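Local coordinates for protein twin-arginine translocation pathway signal (Rhodoferax ferrireducens, PDB 5IM2) that probably serves as the extracytoplasmic solute-binding component of a TRAP transporter and holds a copurified benzoate in its ligand pocket, at residues A[99-104]-A[158-163]; A[125-130]-A[337-342]; A[147-150]-A[155-158]; A[202-207]-A[332-337]; A[231-236]-A[305-310]. All blocks are in the same frame, centred on the assembly; numbering follows the deposited sequence.

Overall arrangement
The five contacts spread over a two-sheet solute-binding fold. Interactions 1 and 3 neighbour each other by the five-stranded sheet. Their centres lie 12 Å apart, they share Lys158, and Phe157 of interaction 3 packs on Tyr101 and Val162 of interaction 1. Interaction 2 adjoins interaction 3 through the Arg125–Asp155 salt bridge. It also shares Val337 and helix 334-345 with interaction 4, whose centre is 12 Å away. Interaction 5 belongs to the six-stranded sheet and is nested within the chain loops closed by interactions 2 and 4. It supplies four residues of the benzoate pocket. By comparison, Glu127 of interaction 2 has its side chain about 14 Å from the ligand.

Interaction 1 of 5, residues A[99-104]-A[158-163]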
# COMPACT_ATOMS: atom_id res chain seq x y z
N GLN A 99 9.60 -8.21 -7.96
CA GLN A 99 10.28 -7.94 -9.23
C GLN A 99 9.54 -6.95 -10.13
O GLN A 99 10.11 -6.55 -11.16
CB GLN A 99 10.53 -9.26 -9.96
CG GLN A 99 11.57 -10.17 -9.22
CD GLN A 99 11.40 -11.69 -9.50
OE1 GLN A 99 10.75 -12.09 -10.47
NE2 GLN A 99 11.99 -12.52 -8.64
N LEU A 100 8.32 -6.53 -9.78
CA LEU A 100 7.53 -5.67 -10.67
C LEU A 100 8.27 -4.39 -11.01
O LEU A 100 8.38 -4.01 -12.19
CB LEU A 100 6.17 -5.35 -10.04
CG LEU A 100 5.13 -6.47 -10.19
CD1 LEU A 100 3.98 -6.23 -9.23
CD2 LEU A 100 4.61 -6.66 -11.63
N TYR A 101 8.80 -3.70 -9.99
CA TYR A 101 9.45 -2.42 -10.24
C TYR A 101 10.56 -2.55 -11.28
O TYR A 101 10.60 -1.80 -12.26
CB TYR A 101 9.97 -1.82 -8.93
CG TYR A 101 10.46 -0.41 -9.09
CD1 TYR A 101 9.58 0.67 -9.00
CD2 TYR A 101 11.80 -0.16 -9.38
CE1 TYR A 101 10.03 1.96 -9.17
CE2 TYR A 101 12.26 1.13 -9.56
CZ TYR A 101 11.37 2.18 -9.45
OH TYR A 101 11.85 3.46 -9.63
N ASP A 102 11.44 -3.55 -11.12
CA ASP A 102 12.53 -3.75 -12.07
C ASP A 102 12.05 -4.15 -13.45
O ASP A 102 12.74 -3.88 -14.45
CB ASP A 102 13.52 -4.78 -11.51
CG ASP A 102 14.41 -4.18 -10.45
OD1 ASP A 102 14.80 -3.01 -10.63
OD2 ASP A 102 14.66 -4.85 -9.42
N GLN A 103 10.88 -4.81 -13.55
CA GLN A 103 10.35 -5.12 -14.88
C GLN A 103 9.99 -3.86 -15.64
O GLN A 103 10.20 -3.78 -16.87
CB GLN A 103 9.13 -6.02 -14.78
CG GLN A 103 9.42 -7.45 -14.38
CD GLN A 103 8.17 -8.27 -14.10
OE1 GLN A 103 7.03 -7.76 -14.16
NE2 GLN A 103 8.36 -9.54 -13.76
N ALA A 104 9.42 -2.86 -14.96
CA ALA A 104 9.15 -1.58 -15.61
C ALA A 104 10.45 -0.87 -15.91
O ALA A 104 10.68 -0.41 -17.04
CB ALA A 104 8.25 -0.69 -14.75
N LYS A 158 14.20 7.66 -9.33
CA LYS A 158 14.62 8.38 -10.53
C LYS A 158 14.88 7.46 -11.71
O LYS A 158 15.04 7.96 -12.84
CB LYS A 158 15.88 9.21 -10.25
CG LYS A 158 17.11 8.39 -9.89
CD LYS A 158 18.32 9.29 -9.70
CE LYS A 158 19.60 8.48 -9.61
NZ LYS A 158 20.27 8.62 -8.29
N ASP A 159 14.87 6.15 -11.50
CA ASP A 159 15.10 5.21 -12.58
C ASP A 159 13.81 4.82 -13.29
O ASP A 159 13.86 4.06 -14.27
CB ASP A 159 15.87 3.97 -12.09
CG ASP A 159 15.31 3.36 -10.82
OD1 ASP A 159 14.41 3.97 -10.20
OD2 ASP A 159 15.80 2.27 -10.43
N THR A 160 12.66 5.38 -12.88
CA THR A 160 11.41 5.23 -13.60
C THR A 160 10.74 6.59 -13.71
O THR A 160 11.18 7.58 -13.12
CB THR A 160 10.46 4.21 -12.93
OG1 THR A 160 10.08 4.64 -11.61
CG2 THR A 160 11.11 2.82 -12.91
N GLN A 161 9.67 6.62 -14.49
CA GLN A 161 8.75 7.75 -14.53
C GLN A 161 7.59 7.42 -13.59
O GLN A 161 6.74 6.59 -13.90
CB GLN A 161 8.31 8.00 -15.97
CG GLN A 161 7.26 9.06 -16.17
CD GLN A 161 7.69 10.45 -15.78
OE1 GLN A 161 6.86 11.28 -15.42
NE2 GLN A 161 8.97 10.72 -15.87
N VAL A 162 7.56 8.06 -12.42
CA VAL A 162 6.49 7.79 -11.47
C VAL A 162 5.24 8.55 -11.88
O VAL A 162 5.24 9.78 -12.04
CB VAL A 162 6.91 8.13 -10.04
CG1 VAL A 162 5.74 7.94 -9.04
CG2 VAL A 162 8.05 7.19 -9.63
N LEU A 163 4.17 7.79 -12.10
CA LEU A 163 2.88 8.34 -12.45
C LEU A 163 2.02 8.66 -11.25
O LEU A 163 1.24 9.61 -11.31
CB LEU A 163 2.14 7.35 -13.36
CG LEU A 163 2.92 6.82 -14.56
CD1 LEU A 163 2.03 5.92 -15.45
CD2 LEU A 163 3.50 7.93 -15.41
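Tyr101 OH donates a hydrogen bond to Asp159 OD1 over 2.7 Å, joining 99-104 to 158-163. The contact ties helix 100-106 to the loop leading into strand 161-167, an outermost strand of the five-stranded sheet in this DctP-type binding protein. The carboxylate oxygen is met from above its own plane, 41° out of it. The carboxylate lies at the edge of the tyrosine ring, and the two planes are 47° apart. Thr160 OG1 is a second polar neighbour, 2.9 Å from Tyr101 OH. The threonine proton may go there or, in a weak bond, to Phe157 O. The phenol oxygen thus has two polar partners in a buried setting.

The tyrosine reaches this loop because CG is anti to the backbone N (chi1 -172°), which carries the ring off the side of the helix. Thr160 comes from the opposite direction. Farther along the carboxylate, Asp159 OD2 has a weak, long ion pair with Arg122. Arg122 also forms a salt bridge with Asp102, so one arginine lies between the two acids and probably offsets their like charges. Phe123 meets the Tyr101 ring edge to face. Ala104 touches Ile112 of strand 111-114. The methyl of Thr160 completes the apolar side of the contact, with CG2 3.5 Å from Tyr101 CZ.

Interaction 2 of 5, residues A[125-130]-A[337-342]; sequences RIEVFE and VAWVED
The indole of Trp339 has Val128 over one face and two oxygens of 125-130 at its edge. Val128 CB sits 4.0 Å from the centroid of the six-membered ring, 30° off the normal, which makes a CH-pi contact. Its closest approach is to Trp339 CH2, at 3.6 Å. Val128 CG2 lies beside it, 3.8 Å from Trp339 CZ3. At the edge, Glu127 OE1 is in the ring plane, 3.4 Å from Trp339 NE1. Arg125 O lies near the same plane, 3.7 Å from Trp339 CZ2.

Trp339 CB points toward 125-130, and CG anti to the backbone N (chi1 -180°) carries the indole out to Val128. The acid is held mainly from outside. Glu127 OE2 has a salt bridge with Arg196, and OE1 accepts a hydrogen bond from Gln197. Arg196 also bridges to Asp342, so its charge probably offsets the like charges of Glu127 and Asp342. A leucine in place of Trp339 lacks the flat indole, which would probably open a gap beside Val128 and leave Glu127 OE1 and Arg125 O without the ring edge they border. Tyr148 of helix 138-152 and Leu353 of helix 350-367 also touch the indole. The site is a buried helical core, where a 3-10 segment of this DctP-family fold is packed against helices from near the C-terminus.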
# COMPACT_ATOMS: atom_id res chain seq x y z
N ARG A 125 13.10 6.02 1.90
CA ARG A 125 12.49 7.26 2.37
C ARG A 125 10.96 7.26 2.29
O ARG A 125 10.29 7.92 3.10
CB ARG A 125 13.06 8.44 1.59
CG ARG A 125 14.47 8.77 1.95
CD ARG A 125 15.09 9.70 0.96
NE ARG A 125 15.50 8.99 -0.23
CZ ARG A 125 16.24 9.51 -1.21
NH1 ARG A 125 16.63 10.78 -1.16
NH2 ARG A 125 16.56 8.76 -2.24
N ILE A 126 10.36 6.54 1.33
CA ILE A 126 8.91 6.53 1.23
C ILE A 126 8.28 5.79 2.41
O ILE A 126 7.08 5.95 2.69
CB ILE A 126 8.47 5.91 -0.11
CG1 ILE A 126 7.00 6.21 -0.33
CG2 ILE A 126 8.72 4.43 -0.16
CD1 ILE A 126 6.43 5.61 -1.63
N GLU A 127 9.09 5.00 3.13
CA GLU A 127 8.62 4.21 4.26
C GLU A 127 8.09 5.04 5.42
O GLU A 127 7.48 4.48 6.33
CB GLU A 127 9.74 3.34 4.83
CG GLU A 127 10.28 2.23 3.99
CD GLU A 127 11.45 1.52 4.72
OE1 GLU A 127 12.13 2.14 5.60
OE2 GLU A 127 11.70 0.35 4.40
N VAL A 128 8.32 6.36 5.43
CA VAL A 128 7.83 7.20 6.51
C VAL A 128 6.32 7.05 6.65
O VAL A 128 5.75 7.19 7.75
CB VAL A 128 8.27 8.66 6.25
CG1 VAL A 128 7.55 9.26 5.05
CG2 VAL A 128 8.11 9.50 7.51
N PHE A 129 5.63 6.77 5.55
CA PHE A 129 4.16 6.70 5.57
C PHE A 129 3.64 5.39 6.12
O PHE A 129 2.43 5.28 6.41
CB PHE A 129 3.62 6.94 4.16
CG PHE A 129 3.80 8.35 3.73
CD1 PHE A 129 2.96 9.34 4.21
CD2 PHE A 129 4.89 8.73 2.94
CE1 PHE A 129 3.17 10.65 3.88
CE2 PHE A 129 5.10 10.05 2.61
CZ PHE A 129 4.26 11.01 3.08
N GLU A 130 4.54 4.43 6.32
CA GLU A 130 4.25 3.11 6.87
C GLU A 130 4.54 3.03 8.36
O GLU A 130 4.30 1.98 8.97
CB GLU A 130 5.06 2.04 6.12
CG GLU A 130 4.68 2.00 4.64
CD GLU A 130 5.42 0.96 3.82
OE1 GLU A 130 6.39 0.37 4.32
OE2 GLU A 130 5.02 0.76 2.66
N VAL A 337 11.45 6.35 15.80
CA VAL A 337 12.78 6.75 16.27
C VAL A 337 13.87 5.97 15.53
O VAL A 337 14.88 6.54 15.07
CB VAL A 337 12.86 6.55 17.79
CG1 VAL A 337 14.29 6.67 18.29
CG2 VAL A 337 11.96 7.58 18.46
N ALA A 338 13.69 4.66 15.42
CA ALA A 338 14.64 3.83 14.69
C ALA A 338 14.71 4.17 13.20
O ALA A 338 15.78 4.07 12.59
CB ALA A 338 14.29 2.37 14.89
N TRP A 339 13.58 4.54 12.59
CA TRP A 339 13.58 4.91 11.18
C TRP A 339 14.37 6.20 10.95
O TRP A 339 15.15 6.30 9.99
CB TRP A 339 12.13 5.04 10.70
CG TRP A 339 12.01 5.42 9.25
CD1 TRP A 339 12.01 4.56 8.20
CD2 TRP A 339 11.91 6.74 8.70
NE1 TRP A 339 11.94 5.27 7.02
CE2 TRP A 339 11.88 6.60 7.29
CE3 TRP A 339 11.87 8.03 9.26
CZ2 TRP A 339 11.79 7.71 6.43
CZ3 TRP A 339 11.79 9.12 8.40
CH2 TRP A 339 11.75 8.94 6.99
N VAL A 340 14.18 7.19 11.83
CA VAL A 340 14.95 8.43 11.72
C VAL A 340 16.44 8.13 11.80
O VAL A 340 17.24 8.65 11.01
CB VAL A 340 14.49 9.42 12.80
CG1 VAL A 340 15.54 10.55 13.01
CG2 VAL A 340 13.13 9.99 12.41
N GLU A 341 16.83 7.27 12.73
CA GLU A 341 18.23 6.93 12.88
C GLU A 341 18.76 6.20 11.64
O GLU A 341 19.88 6.47 11.17
CB GLU A 341 18.40 6.10 14.14
CG GLU A 341 19.82 5.85 14.58
CD GLU A 341 19.91 5.31 15.99
OE1 GLU A 341 18.85 4.98 16.57
OE2 GLU A 341 21.03 5.21 16.54
N ASP A 342 17.96 5.29 11.07
CA ASP A 342 18.35 4.59 9.84
C ASP A 342 18.51 5.57 8.68
O ASP A 342 19.42 5.40 7.85
CB ASP A 342 17.33 3.51 9.49
CG ASP A 342 17.76 2.67 8.33
OD1 ASP A 342 18.95 2.27 8.31
OD2 ASP A 342 16.94 2.41 7.43

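Interaction 3 of 5, residues A[147-150]-A[155-158]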
# COMPACT_ATOMS: atom_id res chain seq x y z
N GLU A 147 3.52 14.55 -2.85
CA GLU A 147 4.26 15.79 -2.65
C GLU A 147 5.57 15.55 -1.92
O GLU A 147 6.61 16.12 -2.28
CB GLU A 147 3.40 16.81 -1.89
CG GLU A 147 4.14 18.12 -1.70
CD GLU A 147 3.29 19.27 -1.16
OE1 GLU A 147 2.05 19.15 -1.04
OE2 GLU A 147 3.88 20.32 -0.86
N TYR A 148 5.56 14.67 -0.92
CA TYR A 148 6.79 14.29 -0.23
C TYR A 148 7.85 13.75 -1.19
O TYR A 148 9.02 14.15 -1.15
CB TYR A 148 6.45 13.24 0.84
CG TYR A 148 7.58 12.61 1.62
CD1 TYR A 148 8.21 11.48 1.14
CD2 TYR A 148 7.97 13.11 2.85
CE1 TYR A 148 9.24 10.84 1.85
CE2 TYR A 148 9.00 12.47 3.58
CZ TYR A 148 9.61 11.32 3.07
OH TYR A 148 10.60 10.64 3.75
N MET A 149 7.50 12.79 -2.04
CA MET A 149 8.53 12.21 -2.88
C MET A 149 9.02 13.23 -3.90
O MET A 149 10.22 13.30 -4.19
CB MET A 149 8.01 10.95 -3.57
CG MET A 149 7.69 9.84 -2.58
SD MET A 149 9.06 9.34 -1.45
CE MET A 149 10.28 8.70 -2.59
N GLN A 150 8.11 14.06 -4.40
CA GLN A 150 8.46 15.02 -5.44
C GLN A 150 9.41 16.07 -4.92
O GLN A 150 10.29 16.53 -5.65
CB GLN A 150 7.19 15.69 -5.96
CG GLN A 150 6.51 14.94 -7.05
CD GLN A 150 7.25 15.03 -8.36
OE1 GLN A 150 7.98 14.11 -8.73
NE2 GLN A 150 7.07 16.14 -9.06
N ASP A 155 15.11 11.57 -6.03
CA ASP A 155 16.06 10.60 -6.58
C ASP A 155 15.72 9.16 -6.22
O ASP A 155 16.31 8.24 -6.79
CB ASP A 155 17.46 10.90 -6.09
CG ASP A 155 17.55 10.88 -4.60
OD1 ASP A 155 17.10 11.88 -3.97
OD2 ASP A 155 18.03 9.87 -4.05
N GLU A 156 14.78 8.92 -5.29
CA GLU A 156 14.50 7.56 -4.83
C GLU A 156 13.91 6.69 -5.93
O GLU A 156 14.15 5.48 -5.96
CB GLU A 156 13.56 7.58 -3.62
CG GLU A 156 13.10 6.21 -3.09
CD GLU A 156 12.97 6.17 -1.57
OE1 GLU A 156 11.82 6.00 -1.05
OE2 GLU A 156 14.01 6.34 -0.89
N PHE A 157 13.13 7.29 -6.83
CA PHE A 157 12.52 6.57 -7.93
C PHE A 157 13.00 7.09 -9.28
O PHE A 157 12.28 6.99 -10.28
CB PHE A 157 11.00 6.68 -7.88
CG PHE A 157 10.34 5.95 -6.71
CD1 PHE A 157 10.26 4.56 -6.68
CD2 PHE A 157 9.74 6.66 -5.68
CE1 PHE A 157 9.63 3.91 -5.64
CE2 PHE A 157 9.11 6.00 -4.62
CZ PHE A 157 9.05 4.63 -4.61
N LYS A 158 14.20 7.66 -9.33
CA LYS A 158 14.62 8.38 -10.53
C LYS A 158 14.88 7.46 -11.71
O LYS A 158 15.04 7.96 -12.84
CB LYS A 158 15.88 9.21 -10.25
CG LYS A 158 17.11 8.39 -9.89
CD LYS A 158 18.32 9.29 -9.70
CE LYS A 158 19.60 8.48 -9.61
NZ LYS A 158 20.27 8.62 -8.29
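Met149 meets both Glu156 and Phe157 with a single atom, its CE methyl. The apolar contacts come first. Met149 CE is 3.6 Å from Phe157 CE2 and approaches the ring obliquely. The same methyl lies 3.6 Å from Glu156 CB, against the aliphatic stem of the acid. The thioether chain is bent at chi2 (-56°) and chi3 (-64°), and these turns swing the methyl round to face the loop. Phe157 crosses the methionine at about a right angle and is itself stacked with Phe123.

The polar atoms look elsewhere. Glu156 OE1 is 3.5 Å from Met149 CE, but it accepts a hydrogen bond from Ile126 N. Glu156 OE2 forms a salt bridge with Arg125. These partners fix the buried carboxylate while its stem packs on the methyl. The backbone adds one weak bond within the loop, Lys158 N to Asp155 O at 3.4 Å.

The loop that follows helix 138-152 turns back against the helix's last turns before strand 161-167. Leu165 of that strand touches both Met149 and Phe157. Cohesion between the two segments is therefore chiefly apolar, and the charge of Glu156 is probably balanced by Arg125, outside the two segments.

Interaction 4 of 5, residues A[202-207]-A[332-337]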
# COMPACT_ATOMS: atom_id res chain seq x y z
N LEU A 202 5.18 -5.06 14.09
CA LEU A 202 4.62 -6.29 14.64
C LEU A 202 5.56 -6.91 15.67
O LEU A 202 5.11 -7.46 16.69
CB LEU A 202 4.31 -7.28 13.52
CG LEU A 202 3.19 -6.91 12.53
CD1 LEU A 202 3.13 -7.83 11.31
CD2 LEU A 202 1.85 -6.88 13.22
N GLY A 203 6.86 -6.84 15.43
CA GLY A 203 7.81 -7.41 16.38
C GLY A 203 7.80 -6.70 17.71
O GLY A 203 7.92 -7.32 18.77
N TYR A 204 7.65 -5.38 17.67
CA TYR A 204 7.58 -4.64 18.92
C TYR A 204 6.26 -4.88 19.65
O TYR A 204 6.20 -4.67 20.86
CB TYR A 204 7.80 -3.15 18.63
CG TYR A 204 9.26 -2.70 18.64
CD1 TYR A 204 9.98 -2.63 19.83
CD2 TYR A 204 9.91 -2.36 17.47
CE1 TYR A 204 11.31 -2.21 19.87
CE2 TYR A 204 11.25 -1.94 17.48
CZ TYR A 204 11.95 -1.87 18.69
OH TYR A 204 13.23 -1.44 18.72
N LEU A 205 5.22 -5.34 18.95
CA LEU A 205 3.98 -5.71 19.62
C LEU A 205 4.02 -7.11 20.22
O LEU A 205 3.10 -7.49 20.96
CB LEU A 205 2.82 -5.57 18.62
CG LEU A 205 2.54 -4.17 18.09
CD1 LEU A 205 1.33 -4.23 17.16
CD2 LEU A 205 2.29 -3.19 19.22
N GLY A 206 5.06 -7.88 19.93
CA GLY A 206 5.25 -9.19 20.49
C GLY A 206 4.98 -10.34 19.54
O GLY A 206 5.24 -11.50 19.92
N ALA A 207 4.53 -10.07 18.33
CA ALA A 207 4.31 -11.10 17.33
C ALA A 207 5.64 -11.58 16.75
O ALA A 207 6.66 -10.91 16.85
CB ALA A 207 3.41 -10.57 16.21
N ALA A 332 4.74 0.76 20.13
CA ALA A 332 5.27 0.90 18.79
C ALA A 332 6.06 2.18 18.59
O ALA A 332 6.54 2.44 17.49
CB ALA A 332 4.13 0.85 17.79
N ALA A 333 6.19 2.99 19.65
CA ALA A 333 6.70 4.35 19.53
C ALA A 333 8.16 4.37 19.08
O ALA A 333 8.63 5.37 18.51
CB ALA A 333 6.56 5.05 20.89
N VAL A 334 8.90 3.30 19.35
CA VAL A 334 10.29 3.29 18.98
C VAL A 334 10.48 3.12 17.47
O VAL A 334 11.55 3.42 16.96
CB VAL A 334 11.04 2.20 19.76
CG1 VAL A 334 10.40 0.86 19.55
CG2 VAL A 334 12.51 2.16 19.35
N VAL A 335 9.45 2.65 16.75
CA VAL A 335 9.64 2.35 15.33
C VAL A 335 10.05 3.60 14.57
O VAL A 335 10.94 3.55 13.72
CB VAL A 335 8.39 1.72 14.69
CG1 VAL A 335 8.63 1.42 13.22
CG2 VAL A 335 8.04 0.42 15.38
N GLU A 336 9.38 4.74 14.82
CA GLU A 336 9.73 5.96 14.09
C GLU A 336 11.08 6.51 14.52
O GLU A 336 11.78 7.09 13.69
CB GLU A 336 8.65 7.03 14.27
CG GLU A 336 8.64 7.70 15.58
CD GLU A 336 7.59 8.79 15.63
OE1 GLU A 336 6.61 8.69 14.87
OE2 GLU A 336 7.76 9.75 16.42
N VAL A 337 11.45 6.35 15.80
CA VAL A 337 12.78 6.75 16.27
C VAL A 337 13.87 5.97 15.53
O VAL A 337 14.88 6.54 15.07
CB VAL A 337 12.86 6.55 17.79
CG1 VAL A 337 14.29 6.67 18.29
CG2 VAL A 337 11.96 7.58 18.46
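Tyr204 packs on Val334 and Val335 where the end of helix 196-205 meets the start of helix 334-345. Helix 196-205 closes in a Schellman motif at Gly206. From CB, which points toward the other helix, the side chain runs across the valines. CG is 3.8 Å from Val334 CG1. On one flank of the ring, CD2 is 3.9 Å from Val335 CG2, which comes in obliquely. On the other flank, CE1 is 3.2 Å from Val334 CG1. CZ lies under the same methyl. At the tip, Tyr204 OH is 3.7 Å from Val334 CG2.

Val334 CG1 therefore sits over one ring face, 3.3 Å from the centroid and 16° off the normal. This is a short and tight CH-pi contact. The chi1 of 55° places CG1 between the backbone N and carbonyl carbon of Val334, and from there it projects onto the ring. An alanine at Val334 has no CG1 over the ring, which would probably leave a gap at that face and the tyrosine freer to turn. Nearby, Val335 also packs on Leu131 and Pro132, so its part of the contact is buried, while Tyr204 is exposed. Gly206 has a positive phi (106°), where a CB would crowd Leu205 O, which calls for glycine. Two backbone bonds complete the motif, Gly206 N to Gly203 O and Ala207 N to Leu202 O, each 3.1 Å.

Interaction 5 of 5, residues A[231-236]-A[305-310]; sequences LPWEVV and AGRQAA. With BEZ (benzoic acid), chain B.
Trp233 and Gly306 bring their backbones very close, with CA atoms 4.9 Å apart and Gly306 CA donating a CA-H...O contact to Trp233 O at 3.4 Å, 168° at the hydrogen. A side chain on Gly306 would run into that carbonyl, so glycine makes the approach possible. The indole of Trp233 then lies on helix 303-312. Arg307 CA makes a CH-pi contact over one face, 3.6 Å from the centroid of the six-membered ring and 15° off the normal. Arg307 CG is anti to the backbone N (chi1 -166°), and the chain runs on extended past the indole, with CG 3.9 Å from Trp233 CE2. Ala310 CB meets Trp233 CZ3 obliquely at 3.5 Å. Outside the two segments, Glu250 OE1 accepts a hydrogen bond from Trp233 NE1 and forms a salt bridge with Arg307 NE. One carboxylate oxygen thus joins the two residues that are packed together.

Leu231, Pro232, Glu234 and Val235 line the ligand pocket. Pro232 CD is 3.7 Å from C6 of the benzoate ring, and Val235 CB is 3.7 Å from C5. Glu234 OE2, which accepts a hydrogen bond from Gln299 NE2, also borders the ring. Arg192 and Tyr118 hydrogen-bond the ligand. The turn after strand 228-232 is thus backed by a helix on one side and forms pocket wall on the other, in a TRAP-type binding site with an arginine-held carboxylate.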
# COMPACT_ATOMS: atom_id res chain seq x y z
N LEU A 231 -3.77 -6.70 6.95
CA LEU A 231 -4.27 -6.27 5.64
C LEU A 231 -5.31 -5.19 5.88
O LEU A 231 -6.05 -5.27 6.86
CB LEU A 231 -4.96 -7.39 4.87
CG LEU A 231 -4.16 -8.61 4.46
CD1 LEU A 231 -5.07 -9.77 4.08
CD2 LEU A 231 -3.28 -8.18 3.32
N PRO A 232 -5.50 -4.26 4.94
CA PRO A 232 -6.72 -3.45 4.97
C PRO A 232 -7.93 -4.29 4.56
O PRO A 232 -7.79 -5.35 3.93
CB PRO A 232 -6.44 -2.35 3.95
CG PRO A 232 -5.60 -3.06 2.93
CD PRO A 232 -4.71 -3.99 3.72
N TRP A 233 -9.12 -3.77 4.87
CA TRP A 233 -10.36 -4.50 4.60
C TRP A 233 -10.58 -4.73 3.12
O TRP A 233 -11.11 -5.78 2.73
CB TRP A 233 -11.56 -3.73 5.16
CG TRP A 233 -11.94 -4.07 6.57
CD1 TRP A 233 -12.01 -3.22 7.63
CD2 TRP A 233 -12.29 -5.37 7.08
NE1 TRP A 233 -12.38 -3.89 8.77
CE2 TRP A 233 -12.56 -5.21 8.46
CE3 TRP A 233 -12.39 -6.64 6.51
CZ2 TRP A 233 -12.95 -6.28 9.27
CZ3 TRP A 233 -12.78 -7.69 7.32
CH2 TRP A 233 -13.05 -7.50 8.69
N GLU A 234 -10.18 -3.77 2.27
CA GLU A 234 -10.65 -3.78 0.89
C GLU A 234 -10.13 -5.01 0.13
O GLU A 234 -10.83 -5.51 -0.77
CB GLU A 234 -10.26 -2.47 0.19
CG GLU A 234 -8.78 -2.24 0.03
CD GLU A 234 -8.16 -2.88 -1.22
OE1 GLU A 234 -8.89 -3.23 -2.19
OE2 GLU A 234 -6.91 -3.03 -1.19
N VAL A 235 -8.93 -5.50 0.47
CA VAL A 235 -8.29 -6.56 -0.30
C VAL A 235 -8.69 -7.93 0.18
O VAL A 235 -8.46 -8.92 -0.54
CB VAL A 235 -6.76 -6.39 -0.25
CG1 VAL A 235 -6.19 -6.76 1.12
CG2 VAL A 235 -6.10 -7.19 -1.38
N VAL A 236 -9.34 -8.02 1.34
CA VAL A 236 -9.52 -9.31 2.00
C VAL A 236 -10.28 -10.29 1.11
O VAL A 236 -9.85 -11.45 0.99
CB VAL A 236 -10.20 -9.09 3.36
CG1 VAL A 236 -10.95 -10.33 3.89
CG2 VAL A 236 -9.21 -8.57 4.35
N ALA A 305 -16.89 -2.96 1.69
CA ALA A 305 -17.27 -4.24 1.09
C ALA A 305 -16.49 -5.40 1.71
O ALA A 305 -17.02 -6.50 1.86
CB ALA A 305 -17.05 -4.21 -0.42
N GLY A 306 -15.23 -5.18 2.04
CA GLY A 306 -14.47 -6.25 2.68
C GLY A 306 -15.00 -6.60 4.07
O GLY A 306 -15.18 -7.77 4.40
N ARG A 307 -15.23 -5.59 4.90
CA ARG A 307 -15.85 -5.82 6.20
C ARG A 307 -17.15 -6.59 6.06
O ARG A 307 -17.39 -7.58 6.77
CB ARG A 307 -16.08 -4.47 6.90
CG ARG A 307 -16.41 -4.52 8.37
CD ARG A 307 -16.40 -3.12 9.00
NE ARG A 307 -16.60 -3.20 10.45
CZ ARG A 307 -17.74 -3.54 11.04
NH1 ARG A 307 -18.82 -3.85 10.32
NH2 ARG A 307 -17.81 -3.59 12.37
N GLN A 308 -17.99 -6.19 5.10
CA GLN A 308 -19.28 -6.86 4.94
C GLN A 308 -19.12 -8.32 4.53
O GLN A 308 -19.90 -9.18 4.96
CB GLN A 308 -20.14 -6.11 3.92
CG GLN A 308 -21.17 -5.20 4.57
CD GLN A 308 -22.13 -5.97 5.48
OE1 GLN A 308 -22.66 -7.02 5.10
NE2 GLN A 308 -22.35 -5.45 6.68
N ALA A 309 -18.15 -8.61 3.67
CA ALA A 309 -17.87 -10.00 3.33
C ALA A 309 -17.50 -10.82 4.57
O ALA A 309 -17.98 -11.94 4.75
CB ALA A 309 -16.76 -10.07 2.29
N ALA A 310 -16.65 -10.26 5.43
CA ALA A 310 -16.36 -10.93 6.70
C ALA A 310 -17.63 -11.14 7.51
O ALA A 310 -17.87 -12.23 8.05
CB ALA A 310 -15.37 -10.09 7.51
C BEZ B . -0.64 -5.99 1.03
O1 BEZ B . -0.78 -5.90 2.28
O2 BEZ B . 0.34 -6.61 0.56
C1 BEZ B . -1.67 -5.38 0.12
C2 BEZ B . -1.50 -5.47 -1.26
C3 BEZ B . -2.49 -4.93 -2.09
C4 BEZ B . -3.59 -4.29 -1.54
C5 BEZ B . -3.73 -4.19 -0.17
C6 BEZ B . -2.76 -4.74 0.67